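Local coordinates for uncharacterized protein (Bdellovibrio bacteriovorus, PDB 3TM8), which is of unknown function but carries an HD-GYP domain with two bound irons, of a class that includes cyclic-di-GMP phosphodiesterases, at residues A[212-217]-A[291-296]; A[285-290]-A[300-305]. One frame throughout, in Å; residues are numbered along the deposited sequence.

In the fold
Chain order alternates the four segments, so the two contacts cross rather than nest. Residues 212-217, in the loop between helices 190-202 and 223-240, pair with 291-296 in the C-terminal part of helix 276-293 and just beyond; interaction 1 thereby closes a loop of 73 residues. Before the chain reaches 291-296 it passes 285-290, on the same helix, which interaction 2 joins to 300-305 at the start of helix 301-308 after an intervening nine residues. The centres lie about 11 Å apart. Val296 bridges them, with CG2 packing on Lys304 and N probably hydrogen-bonded to Leu290 O. Helix 276-293 is thus tied to the 203-222 loop region and to helix 301-308.

Interaction 1: A[212-217]-A[291-296]; sequences LNLNQP and ITFEGV
Asn215 and Phe293 bring their CA atoms to 4.4 Å where the irregular segment 212-217 passes the C-terminal part of helix 276-293, which has a wider pi-type turn at 291-293. Asn213 OD1 accepts from Asn215 N in an Asx turn, and an inverse gamma turn centred on Asn215 bends the chain past Phe293. Leu214 lies alongside Phe293, the two side chains pointing the same way: its CB sits over the middle of one ring face, 4.1 Å from the centroid and 12° off the normal, a CH-pi contact. Phe293 CB meanwhile lies 3.4 Å from Leu214 O.

The contact borders the iron site of the HD domain, where the Phe293 ring meets the ring of the iron ligand His170 with the planes at about 50°. Leu214 O and Gln216 O each accept from the guanidinium of Arg289, so the same arginine pins the loop that Phe293 packs against. At the other end of the contact Glu294 puts its CG anti to the carbonyl carbon (chi1 -54°) and then runs extended, which lays the carboxylate against Pro217, with CD 3.4 Å from Pro217 CA. OE2 is held there by a salt bridge to Arg289 and a hydrogen bond from Leu218 N. Beside the partly exposed Asn215, a water accepts from its ND2 at 2.8 Å and donates to Thr292 O, which also accepts a hydrogen bond from Lys165.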
loop_
_atom_site.group_PDB
_atom_site.type_symbol
_atom_site.label_atom_id
_atom_site.label_comp_id
_atom_site.label_asym_id
_atom_site.label_seq_id
_atom_site.Cartn_x
_atom_site.Cartn_y
_atom_site.Cartn_z
ATOM N N LEU A 212 -12.297 7.573 10.980
ATOM C CA LEU A 212 -12.018 6.372 11.745
ATOM C C LEU A 212 -10.530 6.210 12.024
ATOM O O LEU A 212 -9.708 6.337 11.119
ATOM C CB LEU A 212 -12.525 5.144 10.983
ATOM C CG LEU A 212 -12.323 3.771 11.628
ATOM C CD1 LEU A 212 -13.077 3.651 12.949
ATOM C CD2 LEU A 212 -12.770 2.689 10.663
ATOM N N ASN A 213 -10.188 5.903 13.270
ATOM C CA ASN A 213 -8.833 5.475 13.605
ATOM C C ASN A 213 -8.700 3.983 13.321
ATOM O O ASN A 213 -9.285 3.164 14.024
ATOM C CB ASN A 213 -8.526 5.759 15.079
ATOM C CG ASN A 213 -7.157 5.253 15.508
ATOM O OD1 ASN A 213 -6.332 4.865 14.683
ATOM N ND2 ASN A 213 -6.904 5.274 16.815
ATOM N N LEU A 214 -7.948 3.639 12.279
ATOM C CA LEU A 214 -7.821 2.242 11.873
ATOM C C LEU A 214 -6.927 1.447 12.804
ATOM O O LEU A 214 -6.981 0.223 12.837
ATOM C CB LEU A 214 -7.260 2.138 10.457
ATOM C CG LEU A 214 -8.171 2.667 9.358
ATOM C CD1 LEU A 214 -7.477 2.546 8.020
ATOM C CD2 LEU A 214 -9.496 1.921 9.354
ATOM N N ASN A 215 -6.092 2.157 13.547
ATOM C CA ASN A 215 -5.093 1.536 14.400
ATOM C C ASN A 215 -5.691 1.103 15.737
ATOM O O ASN A 215 -5.258 1.542 16.806
ATOM C CB ASN A 215 -3.923 2.504 14.592
ATOM C CG ASN A 215 -2.723 1.862 15.260
ATOM O OD1 ASN A 215 -2.060 2.484 16.095
ATOM N ND2 ASN A 215 -2.436 0.620 14.898
ATOM N N GLN A 216 -6.708 0.248 15.661
ATOM C CA GLN A 216 -7.327 -0.342 16.841
ATOM C C GLN A 216 -7.956 -1.670 16.419
ATOM O O GLN A 216 -8.285 -1.853 15.245
ATOM C CB GLN A 216 -8.378 0.599 17.426
ATOM C CG GLN A 216 -9.539 0.882 16.497
ATOM C CD GLN A 216 -10.543 1.862 17.089
ATOM O OE1 GLN A 216 -10.978 1.711 18.231
ATOM N NE2 GLN A 216 -10.926 2.861 16.307
ATOM N N PRO A 217 -8.107 -2.610 17.362
ATOM C CA PRO A 217 -8.723 -3.893 16.999
ATOM C C PRO A 217 -10.203 -3.744 16.656
ATOM O O PRO A 217 -10.924 -3.043 17.372
ATOM C CB PRO A 217 -8.544 -4.745 18.263
ATOM C CG PRO A 217 -7.421 -4.084 19.016
ATOM C CD PRO A 217 -7.585 -2.616 18.740
ATOM N N ILE A 291 -1.333 -7.549 12.077
ATOM C CA ILE A 291 0.047 -7.201 12.367
ATOM C C ILE A 291 0.253 -5.691 12.515
ATOM O O ILE A 291 0.884 -5.233 13.474
ATOM C CB ILE A 291 0.970 -7.778 11.293
ATOM C CG1 ILE A 291 0.960 -9.306 11.385
ATOM C CG2 ILE A 291 2.377 -7.219 11.439
ATOM C CD1 ILE A 291 1.492 -10.006 10.154
ATOM N N THR A 292 -0.311 -4.921 11.589
ATOM C CA THR A 292 -0.090 -3.477 11.545
ATOM C C THR A 292 -1.094 -2.657 12.361
ATOM O O THR A 292 -0.703 -1.705 13.036
ATOM C CB THR A 292 -0.047 -2.991 10.090
ATOM O OG1 THR A 292 1.116 -3.549 9.461
ATOM C CG2 THR A 292 0.027 -1.464 10.013
ATOM N N PHE A 293 -2.374 -3.022 12.319
ATOM C CA PHE A 293 -3.402 -2.234 13.001
ATOM C C PHE A 293 -3.775 -2.777 14.382
ATOM O O PHE A 293 -4.378 -2.057 15.167
ATOM C CB PHE A 293 -4.686 -2.127 12.165
ATOM C CG PHE A 293 -4.527 -1.401 10.856
ATOM C CD1 PHE A 293 -3.800 -0.221 10.765
ATOM C CD2 PHE A 293 -5.160 -1.888 9.721
ATOM C CE1 PHE A 293 -3.679 0.447 9.544
ATOM C CE2 PHE A 293 -5.049 -1.228 8.503
ATOM C CZ PHE A 293 -4.309 -0.061 8.415
ATOM N N GLU A 294 -3.444 -4.033 14.677
ATOM C CA GLU A 294 -3.890 -4.637 15.936
ATOM C C GLU A 294 -2.739 -5.120 16.821
ATOM O O GLU A 294 -2.967 -5.665 17.899
ATOM C CB GLU A 294 -4.920 -5.755 15.669
ATOM C CG GLU A 294 -6.095 -5.264 14.810
ATOM C CD GLU A 294 -7.333 -6.153 14.838
ATOM O OE1 GLU A 294 -7.374 -7.125 15.623
ATOM O OE2 GLU A 294 -8.288 -5.850 14.083
ATOM N N GLY A 295 -1.507 -4.896 16.376
ATOM C CA GLY A 295 -0.335 -5.204 17.182
ATOM C C GLY A 295 -0.074 -6.682 17.431
ATOM O O GLY A 295 0.628 -7.046 18.372
ATOM N N VAL A 296 -0.617 -7.544 16.579
ATOM C CA VAL A 296 -0.401 -8.976 16.734
ATOM C C VAL A 296 0.974 -9.364 16.188
ATOM O O VAL A 296 1.308 -9.014 15.059
ATOM C CB VAL A 296 -1.489 -9.777 15.996
ATOM C CG1 VAL A 296 -1.211 -11.277 16.078
ATOM C CG2 VAL A 296 -2.870 -9.437 16.549
HETATM O O HOH W 1 -0.892 -1.421 16.052
#

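Interaction 2: A[285-290]-A[300-305]; sequences NAMDRL and EAAKKL. With FE (Fe (III) ion), chain D; PO4 (phosphate ion), chain C.
Met287 and Leu305 make a close apolar contact between helices 276-293 and 301-308, with Met287 SD 3.4 Å from Leu305 CD1. The short helical segments approach to 9.8 Å between axes at an angle of 112°, and no hydrogen bond passes between them. Met287 folds twice, at chi2 and chi3, and this brings its thioether over Ala301, whose CB is 3.9 Å from SD. Leu290 and Leu305 cross obliquely. Leu290 CD1 enters between the second helix's side chains, 3.7 Å from Leu305 CD2, and touches Ala301 O and Lys304 CB as well. Ala286 closes the row with its CB against both methyls of Leu305.

Buried Met287, Leu290, Ala301 and Leu305 form the tight part, which helix 315-325 backs through Leu321, Leu325 and Ile318. Towards solvent the contact thins. Lys304 lends mainly its CB, its amino end pairing with Asp308, while exposed Lys303 points away.

Another side of helix 276-293 carries the metal chemistry. Asn285 CG, anti to the backbone N (chi1 179°), carries the amide to the iron(III) and the phosphate, so that OD1 takes the metal at 2.1 Å, alongside His170, His203, Asp204, a water and a phosphate oxygen, and ND2 donates to phosphate O3 in a nearly straight bond (169°). Arg289 presents the edge of its guanidinium to the phosphate, NE and NH2 both donating to O1; His207 and Trp229 add further hydrogen bonds to it. The phosphate probably came from the crystallisation liquor, yet its iron bond and surrounding donors are consistent with a pocket for the phosphate of a substrate, where the metal and the arginine would probably stabilise negative charge.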
loop_
_atom_site.group_PDB
_atom_site.type_symbol
_atom_site.label_atom_id
_atom_site.label_comp_id
_atom_site.label_asym_id
_atom_site.label_seq_id
_atom_site.Cartn_x
_atom_site.Cartn_y
_atom_site.Cartn_z
ATOM N N ASN A 285 -5.065 -9.106 3.453
ATOM C CA ASN A 285 -5.452 -7.978 4.269
ATOM C C ASN A 285 -5.657 -8.357 5.723
ATOM O O ASN A 285 -5.226 -7.637 6.620
ATOM C CB ASN A 285 -6.734 -7.354 3.756
ATOM C CG ASN A 285 -7.157 -6.214 4.604
ATOM O OD1 ASN A 285 -6.498 -5.183 4.603
ATOM N ND2 ASN A 285 -8.220 -6.391 5.380
ATOM N N ALA A 286 -6.343 -9.471 5.964
ATOM C CA ALA A 286 -6.664 -9.858 7.327
ATOM C C ALA A 286 -5.374 -10.031 8.116
ATOM O O ALA A 286 -5.294 -9.663 9.292
ATOM C CB ALA A 286 -7.482 -11.136 7.331
ATOM N N MET A 287 -4.353 -10.587 7.466
ATOM C CA MET A 287 -3.058 -10.756 8.115
ATOM C C MET A 287 -2.388 -9.407 8.434
ATOM O O MET A 287 -1.922 -9.205 9.551
ATOM C CB MET A 287 -2.152 -11.699 7.308
ATOM C CG MET A 287 -2.674 -13.143 7.268
ATOM S SD MET A 287 -2.472 -14.073 8.806
ATOM C CE MET A 287 -0.769 -14.595 8.631
ATOM N N ASP A 288 -2.349 -8.476 7.481
ATOM C CA ASP A 288 -1.710 -7.196 7.777
ATOM C C ASP A 288 -2.521 -6.366 8.760
ATOM O O ASP A 288 -1.942 -5.611 9.541
ATOM C CB ASP A 288 -1.393 -6.360 6.538
ATOM C CG ASP A 288 -0.499 -5.173 6.872
ATOM O OD1 ASP A 288 0.529 -5.393 7.542
ATOM O OD2 ASP A 288 -0.822 -4.024 6.499
ATOM N N ARG A 289 -3.848 -6.481 8.739
ATOM C CA ARG A 289 -4.625 -5.765 9.751
ATOM C C ARG A 289 -4.184 -6.225 11.141
ATOM O O ARG A 289 -3.956 -5.402 12.020
ATOM C CB ARG A 289 -6.140 -5.901 9.578
ATOM C CG ARG A 289 -6.912 -5.740 10.896
ATOM C CD ARG A 289 -8.363 -5.317 10.701
ATOM N NE ARG A 289 -8.487 -3.881 10.478
ATOM C CZ ARG A 289 -8.386 -2.952 11.427
ATOM N NH1 ARG A 289 -8.156 -3.298 12.689
ATOM N NH2 ARG A 289 -8.504 -1.670 11.102
ATOM N N LEU A 290 -4.054 -7.532 11.339
ATOM C CA LEU A 290 -3.630 -8.034 12.643
ATOM C C LEU A 290 -2.264 -7.485 13.019
ATOM O O LEU A 290 -2.057 -7.005 14.134
ATOM C CB LEU A 290 -3.602 -9.570 12.687
ATOM C CG LEU A 290 -4.973 -10.239 12.617
ATOM C CD1 LEU A 290 -4.835 -11.753 12.787
ATOM C CD2 LEU A 290 -5.922 -9.660 13.661
ATOM N N GLU A 300 1.993 -15.030 15.323
ATOM C CA GLU A 300 0.756 -15.384 16.015
ATOM C C GLU A 300 -0.474 -15.036 15.189
ATOM O O GLU A 300 -1.601 -15.359 15.568
ATOM C CB GLU A 300 0.682 -14.679 17.372
ATOM C CG GLU A 300 1.782 -15.094 18.333
ATOM C CD GLU A 300 1.845 -16.596 18.522
ATOM O OE1 GLU A 300 0.812 -17.197 18.879
ATOM O OE2 GLU A 300 2.926 -17.180 18.305
ATOM N N ALA A 301 -0.259 -14.377 14.056
ATOM C CA ALA A 301 -1.371 -13.905 13.231
ATOM C C ALA A 301 -2.221 -15.034 12.641
ATOM O O ALA A 301 -3.446 -14.947 12.635
ATOM C CB ALA A 301 -0.859 -12.973 12.131
ATOM N N ALA A 302 -1.578 -16.086 12.133
ATOM C CA ALA A 302 -2.318 -17.217 11.578
ATOM C C ALA A 302 -3.251 -17.847 12.615
ATOM O O ALA A 302 -4.427 -18.091 12.330
ATOM C CB ALA A 302 -1.366 -18.251 11.012
ATOM N N LYS A 303 -2.727 -18.101 13.814
ATOM C CA LYS A 303 -3.528 -18.664 14.899
ATOM C C LYS A 303 -4.717 -17.770 15.215
ATOM O O LYS A 303 -5.839 -18.249 15.410
ATOM C CB LYS A 303 -2.688 -18.866 16.165
ATOM C CG LYS A 303 -3.528 -19.210 17.384
ATOM C CD LYS A 303 -2.724 -19.152 18.674
ATOM C CE LYS A 303 -2.431 -17.712 19.057
ATOM N NZ LYS A 303 -1.685 -17.628 20.332
ATOM N N LYS A 304 -4.470 -16.466 15.277
ATOM C CA LYS A 304 -5.532 -15.524 15.605
ATOM C C LYS A 304 -6.670 -15.560 14.599
ATOM O O LYS A 304 -7.839 -15.558 14.982
ATOM C CB LYS A 304 -4.981 -14.102 15.740
ATOM C CG LYS A 304 -4.314 -13.825 17.075
ATOM C CD LYS A 304 -4.366 -12.343 17.414
ATOM C CE LYS A 304 -5.753 -11.907 17.896
ATOM N NZ LYS A 304 -6.843 -12.201 16.918
ATOM N N LEU A 305 -6.337 -15.584 13.312
ATOM C CA LEU A 305 -7.367 -15.727 12.292
ATOM C C LEU A 305 -8.152 -17.032 12.468
ATOM O O LEU A 305 -9.368 -17.058 12.314
ATOM C CB LEU A 305 -6.764 -15.673 10.890
ATOM C CG LEU A 305 -6.291 -14.297 10.431
ATOM C CD1 LEU A 305 -5.882 -14.361 8.983
ATOM C CD2 LEU A 305 -7.411 -13.294 10.611
HETATM FE FE FE D . -7.143 -3.148 4.525
HETATM P P PO4 C . -9.028 -2.774 7.041
HETATM O O1 PO4 C . -9.084 -2.135 8.406
HETATM O O2 PO4 C . -7.620 -2.849 6.502
HETATM O O3 PO4 C . -9.479 -4.252 7.120
HETATM O O4 PO4 C . -10.000 -2.082 6.109
HETATM O O HOH W 2 -8.934 -3.870 4.124
#